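Local coordinates for oligopeptide ABC transporter, periplasmic oligopeptide-binding protein, putative (Thermotoga maritima MSB8, PDB 5IPW) that probably binds oligopeptides in the periplasm as the solute-binding component of an ABC-type peptide importer, at residues S366-R371 with Y405-P410. Sequence-based numbering, arbitrary orientation.
Sequences SLAINR and YAEYDP
Ser366 and Leu367 are helical and lie on helix 359-367; from there the chain turns through Ala368 and an extended Ile369 to Asn370, the N-cap position of helix 371-379. Residues 405-410 lie against this turn as an irregular loop, with CA atoms paired Leu367-Asp409 (5.1 Å) and Asn370-Tyr408 (4.9 Å). Two hydrogen bonds link the segments: Asp409 N donates to Leu367 O at 2.8 Å, backbone to backbone, and Arg371 NH1 to Tyr405 O at 3.1 Å. The Arg371 side chain (chi1 m, chi2 101°, then extended) reaches back toward the 405-407 backbone, with Ala406 CB over one face of its guanidinium; NH2 is hydrogen-bonded to Gly590 O. This is the tight connection between consecutive helices in a family 5 solute-binding protein, covered by the loop leading into helix 410-420, at whose N-cap position Asp409 (chi1 t) accepts a weak hydrogen bond from Arg412 N at OD1. Leu367, an m,t rotamer, inserts CD1 against the edge of the Tyr405 ring (3.5 Å to CD2; Tyr405 chi1 m) and also touches Ala413 and Leu416. Tyr408 (chi1 t) offers a ring face to Asn370 (chi1 t), whose CB makes a CH-pi contact 3.6 Å from the ring centroid, while ND2 approaches Tyr408 CG at 3.3 Å.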
loop_
_atom_site.group_PDB
_atom_site.type_symbol
_atom_site.label_atom_id
_atom_site.label_comp_id
_atom_site.label_asym_id
_atom_site.label_seq_id
_atom_site.Cartn_x
_atom_site.Cartn_y
_atom_site.Cartn_z
ATOM N N SER A 366 12.320 25.948 3.850
ATOM C CA SER A 366 12.931 24.604 3.833
ATOM C C SER A 366 14.451 24.659 4.024
ATOM O O SER A 366 15.007 23.917 4.842
ATOM C CB SER A 366 12.568 23.803 2.558
ATOM O OG SER A 366 12.558 24.580 1.367
ATOM N N LEU A 367 15.111 25.561 3.296
ATOM C CA LEU A 367 16.574 25.704 3.372
ATOM C C LEU A 367 17.070 26.006 4.785
ATOM O O LEU A 367 18.189 25.640 5.148
ATOM C CB LEU A 367 17.062 26.779 2.403
ATOM C CG LEU A 367 16.863 26.432 0.924
ATOM C CD1 LEU A 367 17.021 27.680 0.077
ATOM C CD2 LEU A 367 17.829 25.341 0.490
ATOM N N ALA A 368 16.226 26.650 5.585
ATOM C CA ALA A 368 16.552 26.930 6.980
ATOM C C ALA A 368 16.452 25.709 7.891
ATOM O O ALA A 368 16.800 25.792 9.071
ATOM C CB ALA A 368 15.658 28.039 7.505
ATOM N N ILE A 369 15.977 24.583 7.360
ATOM C CA ILE A 369 15.794 23.387 8.175
ATOM C C ILE A 369 17.034 22.498 8.140
ATOM O O ILE A 369 17.537 22.145 7.071
ATOM C CB ILE A 369 14.563 22.568 7.740
ATOM C CG1 ILE A 369 13.339 23.486 7.621
ATOM C CG2 ILE A 369 14.302 21.453 8.745
ATOM C CD1 ILE A 369 12.023 22.786 7.340
ATOM N N ASN A 370 17.511 22.153 9.333
ATOM C CA ASN A 370 18.585 21.190 9.518
ATOM C C ASN A 370 17.990 19.788 9.689
ATOM O O ASN A 370 17.795 19.318 10.815
ATOM C CB ASN A 370 19.417 21.594 10.751
ATOM C CG ASN A 370 20.793 20.928 10.816
ATOM O OD1 ASN A 370 21.408 20.914 11.882
ATOM N ND2 ASN A 370 21.294 20.400 9.695
ATOM N N ARG A 371 17.685 19.131 8.571
ATOM C CA ARG A 371 17.059 17.801 8.610
ATOM C C ARG A 371 17.962 16.775 9.280
ATOM O O ARG A 371 17.517 16.017 10.153
ATOM C CB ARG A 371 16.704 17.305 7.206
ATOM C CG ARG A 371 15.396 17.831 6.648
ATOM C CD ARG A 371 15.596 18.962 5.669
ATOM N NE ARG A 371 14.330 19.377 5.082
ATOM C CZ ARG A 371 14.190 20.369 4.206
ATOM N NH1 ARG A 371 15.240 21.071 3.787
ATOM N NH2 ARG A 371 12.982 20.661 3.748
ATOM N N TYR A 405 14.680 21.878 -2.107
ATOM C CA TYR A 405 15.569 22.744 -1.372
ATOM C C TYR A 405 15.758 22.058 -0.033
ATOM O O TYR A 405 15.366 22.568 1.022
ATOM C CB TYR A 405 14.938 24.116 -1.225
ATOM C CG TYR A 405 14.923 24.903 -2.511
ATOM C CD1 TYR A 405 14.096 24.539 -3.566
ATOM C CD2 TYR A 405 15.736 26.019 -2.672
ATOM C CE1 TYR A 405 14.080 25.263 -4.746
ATOM C CE2 TYR A 405 15.730 26.756 -3.844
ATOM C CZ TYR A 405 14.900 26.375 -4.881
ATOM O OH TYR A 405 14.894 27.106 -6.054
ATOM N N ALA A 406 16.350 20.871 -0.108
ATOM C CA ALA A 406 16.528 20.005 1.052
ATOM C C ALA A 406 17.778 20.331 1.870
ATOM O O ALA A 406 17.919 19.830 2.988
ATOM C CB ALA A 406 16.560 18.542 0.619
ATOM N N GLU A 407 18.672 21.168 1.331
ATOM C CA GLU A 407 19.942 21.487 2.013
ATOM C C GLU A 407 19.709 22.304 3.278
ATOM O O GLU A 407 18.725 23.037 3.383
ATOM C CB GLU A 407 20.911 22.273 1.117
ATOM C CG GLU A 407 21.017 21.781 -0.308
ATOM C CD GLU A 407 19.987 22.432 -1.205
ATOM O OE1 GLU A 407 20.185 23.606 -1.573
ATOM O OE2 GLU A 407 18.978 21.774 -1.526
ATOM N N TYR A 408 20.623 22.169 4.231
ATOM C CA TYR A 408 20.644 23.021 5.413
ATOM C C TYR A 408 21.490 24.259 5.114
ATOM O O TYR A 408 22.650 24.340 5.516
ATOM C CB TYR A 408 21.198 22.254 6.617
ATOM C CG TYR A 408 21.403 23.110 7.847
ATOM C CD1 TYR A 408 20.356 23.865 8.377
ATOM C CD2 TYR A 408 22.641 23.171 8.481
ATOM C CE1 TYR A 408 20.538 24.656 9.500
ATOM C CE2 TYR A 408 22.832 23.954 9.609
ATOM C CZ TYR A 408 21.779 24.693 10.116
ATOM O OH TYR A 408 21.965 25.469 11.236
ATOM N N ASP A 409 20.888 25.226 4.423
ATOM C CA ASP A 409 21.586 26.429 3.957
ATOM C C ASP A 409 20.939 27.731 4.497
ATOM O O ASP A 409 20.298 28.470 3.738
ATOM C CB ASP A 409 21.596 26.409 2.419
ATOM C CG ASP A 409 22.613 27.365 1.808
ATOM O OD1 ASP A 409 23.266 28.138 2.538
ATOM O OD2 ASP A 409 22.739 27.352 0.564
ATOM N N PRO A 410 21.110 28.020 5.810
ATOM C CA PRO A 410 20.562 29.250 6.422
ATOM C C PRO A 410 20.901 30.554 5.679
ATOM O O PRO A 410 19.994 31.310 5.324
ATOM C CB PRO A 410 21.181 29.250 7.828
ATOM C CG PRO A 410 21.401 27.813 8.137
ATOM C CD PRO A 410 21.715 27.135 6.828
#